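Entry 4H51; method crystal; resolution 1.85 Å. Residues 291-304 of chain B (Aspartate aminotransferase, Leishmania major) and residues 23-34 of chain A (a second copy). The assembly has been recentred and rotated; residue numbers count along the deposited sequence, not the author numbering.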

ATOM      1  N   LYS B 291     -15.060  -9.581  -6.019  1.00 15.24           N
ATOM      2  CA  LYS B 291     -13.914  -9.850  -5.159  1.00 15.98           C
ATOM      3  C   LYS B 291     -12.679 -10.259  -5.995  1.00 15.10           C
ATOM      4  O   LYS B 291     -11.550  -9.834  -5.722  1.00 13.88           O
ATOM      5  CB  LYS B 291     -14.244 -10.955  -4.157  1.00 18.36           C
ATOM      6  CG  LYS B 291     -13.060 -11.433  -3.318  1.00 20.94           C
ATOM      7  CD  LYS B 291     -12.695 -10.462  -2.208  1.00 24.10           C
ATOM      8  CE  LYS B 291     -12.407 -11.235  -0.904  1.00 26.32           C
ATOM      9  NZ  LYS B 291     -11.604 -12.447  -1.267  1.00 30.72           N
ATOM     10  N   SER B 292     -12.930 -11.038  -7.040  1.00 14.92           N
ATOM     11  CA  SER B 292     -11.839 -11.527  -7.909  1.00 14.86           C
ATOM     12  C   SER B 292     -11.172 -10.357  -8.641  1.00 13.88           C
ATOM     13  O   SER B 292      -9.943 -10.313  -8.850  1.00 13.68           O
ATOM     14  CB  SER B 292     -12.380 -12.570  -8.921  1.00 15.64           C
ATOM     15  OG  SER B 292     -13.025 -11.930 -10.035  1.00 16.00           O
ATOM     16  N   VAL B 293     -11.955  -9.361  -8.971  1.00 13.35           N
ATOM     17  CA  VAL B 293     -11.390  -8.149  -9.565  1.00 12.78           C
ATOM     18  C   VAL B 293     -10.610  -7.336  -8.531  1.00 12.24           C
ATOM     19  O   VAL B 293      -9.523  -6.870  -8.798  1.00 11.24           O
ATOM     20  CB  VAL B 293     -12.494  -7.289 -10.228  1.00 12.77           C
ATOM     21  CG1 VAL B 293     -11.917  -6.003 -10.794  1.00 12.08           C
ATOM     22  CG2 VAL B 293     -13.235  -8.085 -11.335  1.00 13.79           C
ATOM     23  N   MET B 294     -11.211  -7.124  -7.360  1.00 11.95           N
ATOM     24  CA  MET B 294     -10.536  -6.387  -6.292  1.00 11.48           C
ATOM     25  C   MET B 294      -9.153  -7.027  -5.996  1.00 11.72           C
ATOM     26  O   MET B 294      -8.143  -6.318  -5.974  1.00 10.76           O
ATOM     27  CB  MET B 294     -11.379  -6.390  -5.026  1.00 11.54           C
ATOM     28  CG  MET B 294     -12.689  -5.583  -5.077  1.00 11.58           C
ATOM     29  SD  MET B 294     -13.530  -5.754  -3.490  1.00 11.99           S
ATOM     30  CE  MET B 294     -14.889  -4.567  -3.601  1.00 11.73           C
ATOM     31  N   ASP B 295      -9.118  -8.344  -5.779  1.00 12.09           N
ATOM     32  CA  ASP B 295      -7.876  -9.088  -5.551  1.00 12.91           C
ATOM     33  C   ASP B 295      -6.881  -8.973  -6.723  1.00 13.31           C
ATOM     34  O   ASP B 295      -5.677  -8.825  -6.513  1.00 13.02           O
ATOM     35  CB  ASP B 295      -8.177 -10.546  -5.228  1.00 14.00           C
ATOM     36  CG  ASP B 295      -8.742 -10.741  -3.808  1.00 14.97           C
ATOM     37  OD1 ASP B 295      -8.790  -9.797  -2.965  1.00 13.77           O
ATOM     38  OD2 ASP B 295      -9.060 -11.888  -3.509  1.00 17.32           O
ATOM     39  N   SER B 296      -7.378  -9.016  -7.954  1.00 13.83           N
ATOM     40  CA  SER B 296      -6.495  -8.903  -9.090  1.00 14.74           C
ATOM     41  C   SER B 296      -5.823  -7.538  -9.064  1.00 13.55           C
ATOM     42  O   SER B 296      -4.634  -7.464  -9.347  1.00 13.86           O
ATOM     43  CB  SER B 296      -7.156  -9.187 -10.463  1.00 15.76           C
ATOM     44  OG  SER B 296      -8.152  -8.201 -10.750  1.00 17.98           O
ATOM     45  N   LEU B 297      -6.559  -6.490  -8.669  1.00 12.93           N
ATOM     46  CA  LEU B 297      -6.013  -5.122  -8.669  1.00 12.32           C
ATOM     47  C   LEU B 297      -4.988  -4.991  -7.567  1.00 12.05           C
ATOM     48  O   LEU B 297      -3.902  -4.380  -7.744  1.00 12.61           O
ATOM     49  CB  LEU B 297      -7.134  -4.070  -8.545  1.00 12.10           C
ATOM     50  CG  LEU B 297      -8.091  -3.936  -9.758  1.00 12.19           C
ATOM     51  CD1 LEU B 297      -9.356  -3.222  -9.382  1.00 11.53           C
ATOM     52  CD2 LEU B 297      -7.415  -3.277 -10.958  1.00 12.52           C
ATOM     53  N   ILE B 298      -5.304  -5.577  -6.423  1.00 11.50           N
ATOM     54  CA  ILE B 298      -4.382  -5.545  -5.284  1.00 11.11           C
ATOM     55  C   ILE B 298      -3.077  -6.277  -5.617  1.00 11.84           C
ATOM     56  O   ILE B 298      -1.966  -5.753  -5.437  1.00 11.14           O
ATOM     57  CB  ILE B 298      -5.023  -6.210  -4.052  1.00 10.76           C
ATOM     58  CG1 ILE B 298      -6.217  -5.374  -3.546  1.00 10.28           C
ATOM     59  CG2 ILE B 298      -3.973  -6.439  -2.955  1.00 10.32           C
ATOM     60  CD1 ILE B 298      -7.127  -6.133  -2.600  1.00  9.65           C
ATOM     61  N   ARG B 299      -3.207  -7.511  -6.102  1.00 12.48           N
ATOM     62  CA  ARG B 299      -2.037  -8.355  -6.379  1.00 13.28           C
ATOM     63  C   ARG B 299      -1.068  -7.698  -7.357  1.00 13.58           C
ATOM     64  O   ARG B 299       0.157  -7.834  -7.221  1.00 13.56           O
ATOM     65  CB  ARG B 299      -2.496  -9.679  -6.977  1.00 13.69           C
ATOM     66  CG  ARG B 299      -1.427 -10.684  -7.342  1.00 14.32           C
ATOM     67  CD  ARG B 299      -0.433 -11.006  -6.234  1.00 14.53           C
ATOM     68  NE  ARG B 299       0.153 -12.323  -6.446  1.00 14.87           N
ATOM     69  CZ  ARG B 299       1.337 -12.747  -5.979  1.00 15.49           C
ATOM     70  NH1 ARG B 299       2.152 -11.965  -5.287  1.00 15.43           N
ATOM     71  NH2 ARG B 299       1.721 -13.994  -6.208  1.00 15.55           N
ATOM     72  N   GLU B 300      -1.602  -6.971  -8.323  1.00 14.25           N
ATOM     73  CA  GLU B 300      -0.740  -6.385  -9.349  1.00 15.20           C
ATOM     74  C   GLU B 300      -0.076  -5.078  -8.883  1.00 14.69           C
ATOM     75  O   GLU B 300       0.763  -4.496  -9.598  1.00 14.27           O
ATOM     76  CB  GLU B 300      -1.477  -6.298 -10.684  1.00 16.33           C
ATOM     77  CG  GLU B 300      -2.426  -5.169 -10.809  1.00 16.44           C
ATOM     78  CD  GLU B 300      -3.506  -5.341 -11.892  1.00 17.65           C
ATOM     79  OE1 GLU B 300      -4.262  -4.409 -12.004  1.00 17.11           O
ATOM     80  OE2 GLU B 300      -3.607  -6.373 -12.600  1.00 22.48           O
ATOM     81  N   GLU B 301      -0.462  -4.625  -7.692  1.00 14.58           N
ATOM     82  CA  GLU B 301       0.057  -3.387  -7.098  1.00 15.24           C
ATOM     83  C   GLU B 301       1.000  -3.651  -5.913  1.00 12.79           C
ATOM     84  O   GLU B 301       2.078  -3.144  -5.886  1.00 12.05           O
ATOM     85  CB  GLU B 301      -1.070  -2.501  -6.636  1.00 17.88           C
ATOM     86  CG  GLU B 301      -1.858  -1.851  -7.786  1.00 22.42           C
ATOM     87  CD  GLU B 301      -3.162  -1.145  -7.353  1.00 29.40           C
ATOM     88  OE1 GLU B 301      -3.562  -1.227  -6.160  1.00 32.06           O
ATOM     89  OE2 GLU B 301      -3.850  -0.517  -8.228  1.00 37.27           O
ATOM     90  N   TYR B 302       0.554  -4.396  -4.924  1.00 11.22           N
ATOM     91  CA  TYR B 302       1.335  -4.565  -3.717  1.00 10.80           C
ATOM     92  C   TYR B 302       1.163  -5.952  -3.101  1.00 10.72           C
ATOM     93  O   TYR B 302       1.635  -6.178  -2.028  1.00 10.62           O
ATOM     94  CB  TYR B 302       1.021  -3.467  -2.704  1.00 10.44           C
ATOM     95  CG  TYR B 302      -0.407  -3.400  -2.252  1.00 10.38           C
ATOM     96  CD1 TYR B 302      -0.864  -4.168  -1.198  1.00 10.41           C
ATOM     97  CD2 TYR B 302      -1.335  -2.615  -2.937  1.00 10.45           C
ATOM     98  CE1 TYR B 302      -2.192  -4.122  -0.797  1.00 10.41           C
ATOM     99  CE2 TYR B 302      -2.679  -2.550  -2.541  1.00 10.26           C
ATOM    100  CZ  TYR B 302      -3.112  -3.330  -1.498  1.00 10.50           C
ATOM    101  OH  TYR B 302      -4.438  -3.284  -1.088  1.00 10.54           O
ATOM    102  N   THR B 303       0.527  -6.877  -3.822  1.00 10.74           N
ATOM    103  CA  THR B 303       0.340  -8.255  -3.390  1.00 11.03           C
ATOM    104  C   THR B 303      -0.651  -8.420  -2.224  1.00 11.16           C
ATOM    105  O   THR B 303      -1.671  -9.125  -2.351  1.00 11.29           O
ATOM    106  CB  THR B 303       1.690  -8.970  -3.095  1.00 11.15           C
ATOM    107  OG1 THR B 303       2.377  -9.209  -4.317  1.00 11.20           O
ATOM    108  CG2 THR B 303       1.449 -10.315  -2.431  1.00 11.29           C
ATOM    109  N   CYS B 304      -0.344  -7.818  -1.070  1.00 11.29           N
ATOM    110  CA  CYS B 304      -1.208  -7.948   0.102  1.00 11.08           C
ATOM    111  C   CYS B 304      -0.911  -6.853   1.104  1.00 10.57           C
ATOM    112  O   CYS B 304       0.203  -6.258   1.074  1.00 10.49           O
ATOM    113  CB  CYS B 304      -1.118  -9.348   0.710  1.00 11.87           C
ATOM    114  SG  CYS B 304       0.500  -9.832   1.343  1.00 14.19           S
TER
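Chain A 23-34: KIQAQAPDVIFD

How does chain A lie along the helix of chain B? Its residues 24 to 30 form an extended loop that follows the helix in the same general sense, and a new helix begins at Val31(A). The backbones come nearest at Ser292(B) and Gln27(A), with 5.3 Å between their CA atoms.

What fixes the chain near Ser292(B)? Ser292(B) points toward the loop, and its OG accepts a nearly straight hydrogen bond from Gln27(A) N, 2.9 Å away. A water joins the two backbones as well, donating to Ser292(B) O and Ala28(A) O. Val293(B) CG2 lies 3.9 Å from Ile24(A) CD1, an apolar contact, and 3.3 Å from Gln25(A) O. One turn on, Ser296(B) OG is 3.6 Å from Gln27(A) CG.

Where do charges meet? Arg299(B) NE donates to Asp30(A) OD1 at 2.9 Å, almost linearly, in a salt bridge at the guanidinium edge. Asp30(A) also caps its own helix, its OD2 accepting from Phe33(A) N at 2.9 Å, so one carboxylate serves both chains.

What closes the contact? Phe33(A) CD1 sits over one guanidinium face, 3.9 Å from Arg299(B) NH2, while Phe33(A) CZ lies 3.9 Å from Thr303(B) CG2. Thr303(B) OG1 accepts from Arg299(B) NH1 at 2.9 Å, tying that guanidinium to its own chain.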

ATOM      1  N   LYS A  23     -22.389  -7.124 -15.111  1.00 22.87           N
ATOM      2  CA  LYS A  23     -21.567  -7.306 -16.302  1.00 22.03           C
ATOM      3  C   LYS A  23     -20.064  -7.338 -16.009  1.00 21.47           C
ATOM      4  O   LYS A  23     -19.276  -7.568 -16.903  1.00 21.93           O
ATOM      5  CB  LYS A  23     -21.854  -6.152 -17.288  1.00 22.70           C
ATOM      6  N   ILE A  24     -19.658  -7.120 -14.755  1.00 20.38           N
ATOM      7  CA  ILE A  24     -18.250  -7.132 -14.414  1.00 20.06           C
ATOM      8  C   ILE A  24     -17.653  -8.484 -14.724  1.00 20.55           C
ATOM      9  O   ILE A  24     -18.256  -9.499 -14.444  1.00 20.78           O
ATOM     10  CB  ILE A  24     -17.998  -6.731 -12.930  1.00 18.37           C
ATOM     11  CG1 ILE A  24     -16.555  -6.271 -12.779  1.00 18.17           C
ATOM     12  CG2 ILE A  24     -18.324  -7.854 -11.959  1.00 18.61           C
ATOM     13  CD1 ILE A  24     -16.265  -5.653 -11.411  1.00 17.28           C
ATOM     14  N   GLN A  25     -16.476  -8.470 -15.338  1.00 22.18           N
ATOM     15  CA  GLN A  25     -15.780  -9.688 -15.772  1.00 23.29           C
ATOM     16  C   GLN A  25     -14.887 -10.250 -14.666  1.00 22.44           C
ATOM     17  O   GLN A  25     -13.949  -9.589 -14.211  1.00 20.45           O
ATOM     18  CB  GLN A  25     -14.945  -9.374 -17.031  1.00 26.32           C
ATOM     19  CG  GLN A  25     -13.944 -10.450 -17.479  1.00 28.96           C
ATOM     20  CD  GLN A  25     -14.575 -11.808 -17.801  1.00 33.07           C
ATOM     21  OE1 GLN A  25     -15.558 -11.901 -18.551  1.00 40.59           O
ATOM     22  NE2 GLN A  25     -13.990 -12.874 -17.261  1.00 35.88           N
ATOM     23  N   ALA A  26     -15.202 -11.469 -14.229  1.00 20.94           N
ATOM     24  CA  ALA A  26     -14.438 -12.123 -13.178  1.00 20.69           C
ATOM     25  C   ALA A  26     -13.033 -12.288 -13.655  1.00 21.23           C
ATOM     26  O   ALA A  26     -12.792 -12.398 -14.867  1.00 22.19           O
ATOM     27  CB  ALA A  26     -15.032 -13.479 -12.836  1.00 19.55           C
ATOM     28  N   GLN A  27     -12.103 -12.300 -12.714  1.00 21.40           N
ATOM     29  CA  GLN A  27     -10.712 -12.616 -12.999  1.00 21.58           C
ATOM     30  C   GLN A  27     -10.301 -13.909 -12.309  1.00 22.18           C
ATOM     31  O   GLN A  27     -10.714 -14.175 -11.194  1.00 21.68           O
ATOM     32  CB  GLN A  27      -9.829 -11.474 -12.496  1.00 21.68           C
ATOM     33  CG  GLN A  27     -10.153 -10.112 -13.112  1.00 22.49           C
ATOM     34  CD  GLN A  27      -9.903 -10.082 -14.584  1.00 23.65           C
ATOM     35  OE1 GLN A  27      -8.800 -10.380 -15.028  1.00 26.69           O
ATOM     36  NE2 GLN A  27     -10.911  -9.718 -15.353  1.00 23.77           N
ATOM     37  N   ALA A  28      -9.421 -14.684 -12.936  1.00 23.31           N
ATOM     38  CA  ALA A  28      -8.945 -15.930 -12.308  1.00 24.00           C
ATOM     39  C   ALA A  28      -8.195 -15.617 -11.015  1.00 23.44           C
ATOM     40  O   ALA A  28      -7.553 -14.579 -10.923  1.00 21.90           O
ATOM     41  CB  ALA A  28      -8.028 -16.696 -13.242  1.00 24.72           C
ATOM     42  N   PRO A  29      -8.299 -16.517 -10.022  1.00 23.29           N
ATOM     43  CA  PRO A  29      -7.564 -16.456  -8.776  1.00 22.51           C
ATOM     44  C   PRO A  29      -6.071 -16.412  -9.045  1.00 20.22           C
ATOM     45  O   PRO A  29      -5.605 -16.902 -10.072  1.00 19.20           O
ATOM     46  CB  PRO A  29      -7.907 -17.777  -8.078  1.00 24.12           C
ATOM     47  CG  PRO A  29      -8.933 -18.464  -8.908  1.00 24.82           C
ATOM     48  CD  PRO A  29      -9.321 -17.584 -10.030  1.00 24.49           C
ATOM     49  N   ASP A  30      -5.339 -15.804  -8.148  1.00 17.88           N
ATOM     50  CA  ASP A  30      -3.902 -15.870  -8.204  1.00 17.01           C
ATOM     51  C   ASP A  30      -3.457 -17.321  -8.040  1.00 16.36           C
ATOM     52  O   ASP A  30      -3.839 -17.958  -7.065  1.00 14.72           O
ATOM     53  CB  ASP A  30      -3.308 -15.035  -7.075  1.00 17.05           C
ATOM     54  CG  ASP A  30      -1.815 -14.963  -7.168  1.00 16.45           C
ATOM     55  OD1 ASP A  30      -1.305 -14.206  -8.015  1.00 16.87           O
ATOM     56  OD2 ASP A  30      -1.146 -15.689  -6.428  1.00 16.76           O
ATOM     57  N   VAL A  31      -2.666 -17.845  -8.978  1.00 17.12           N
ATOM     58  CA  VAL A  31      -2.346 -19.276  -8.942  1.00 18.49           C
ATOM     59  C   VAL A  31      -1.612 -19.702  -7.646  1.00 18.47           C
ATOM     60  O   VAL A  31      -2.013 -20.683  -6.982  1.00 19.50           O
ATOM     61  CB  VAL A  31      -1.596 -19.763 -10.203  1.00 19.98           C
ATOM     62  CG1 VAL A  31      -1.290 -21.267 -10.095  1.00 21.65           C
ATOM     63  CG2 VAL A  31      -2.440 -19.525 -11.461  1.00 20.41           C
ATOM     64  N   ILE A  32      -0.609 -18.928  -7.272  1.00 18.78           N
ATOM     65  CA  ILE A  32       0.226 -19.233  -6.098  1.00 18.90           C
ATOM     66  C   ILE A  32      -0.587 -19.087  -4.781  1.00 17.48           C
ATOM     67  O   ILE A  32      -0.649 -20.031  -3.981  1.00 15.30           O
ATOM     68  CB  ILE A  32       1.500 -18.367  -6.091  1.00 19.86           C
ATOM     69  CG1 ILE A  32       2.405 -18.700  -7.280  1.00 21.98           C
ATOM     70  CG2 ILE A  32       2.312 -18.494  -4.791  1.00 19.21           C
ATOM     71  CD1 ILE A  32       2.843 -20.151  -7.282  1.00 23.85           C
ATOM     72  N   PHE A  33      -1.232 -17.937  -4.571  1.00 16.31           N
ATOM     73  CA  PHE A  33      -2.023 -17.747  -3.346  1.00 16.31           C
ATOM     74  C   PHE A  33      -3.164 -18.739  -3.229  1.00 16.90           C
ATOM     75  O   PHE A  33      -3.449 -19.237  -2.140  1.00 17.92           O
ATOM     76  CB  PHE A  33      -2.505 -16.303  -3.178  1.00 16.32           C
ATOM     77  CG  PHE A  33      -1.524 -15.418  -2.457  1.00 17.34           C
ATOM     78  CD1 PHE A  33      -0.356 -15.009  -3.072  1.00 18.42           C
ATOM     79  CD2 PHE A  33      -1.753 -15.007  -1.168  1.00 17.43           C
ATOM     80  CE1 PHE A  33       0.548 -14.196  -2.421  1.00 18.56           C
ATOM     81  CE2 PHE A  33      -0.873 -14.169  -0.518  1.00 17.72           C
ATOM     82  CZ  PHE A  33       0.301 -13.787  -1.118  1.00 18.05           C
ATOM     83  N   ASP A  34      -3.834 -19.057  -4.336  1.00 16.98           N
ATOM     84  CA  ASP A  34      -4.898 -20.065  -4.313  1.00 17.79           C
ATOM     85  C   ASP A  34      -4.376 -21.466  -3.940  1.00 16.30           C
ATOM     86  O   ASP A  34      -5.038 -22.213  -3.226  1.00 15.97           O
ATOM     87  CB  ASP A  34      -5.564 -20.176  -5.701  1.00 20.97           C
ATOM     88  CG  ASP A  34      -6.987 -20.571  -5.627  1.00 24.62           C
ATOM     89  OD1 ASP A  34      -7.716 -19.936  -4.861  1.00 26.95           O
ATOM     90  OD2 ASP A  34      -7.406 -21.484  -6.374  1.00 30.47           O
TER
HETATM   91  O   HOH W   1      -8.474 -12.648  -8.817  1.00 15.24           O
HETATM   92  O   HOH W   2       1.194 -14.715  -9.383  1.00 23.11           O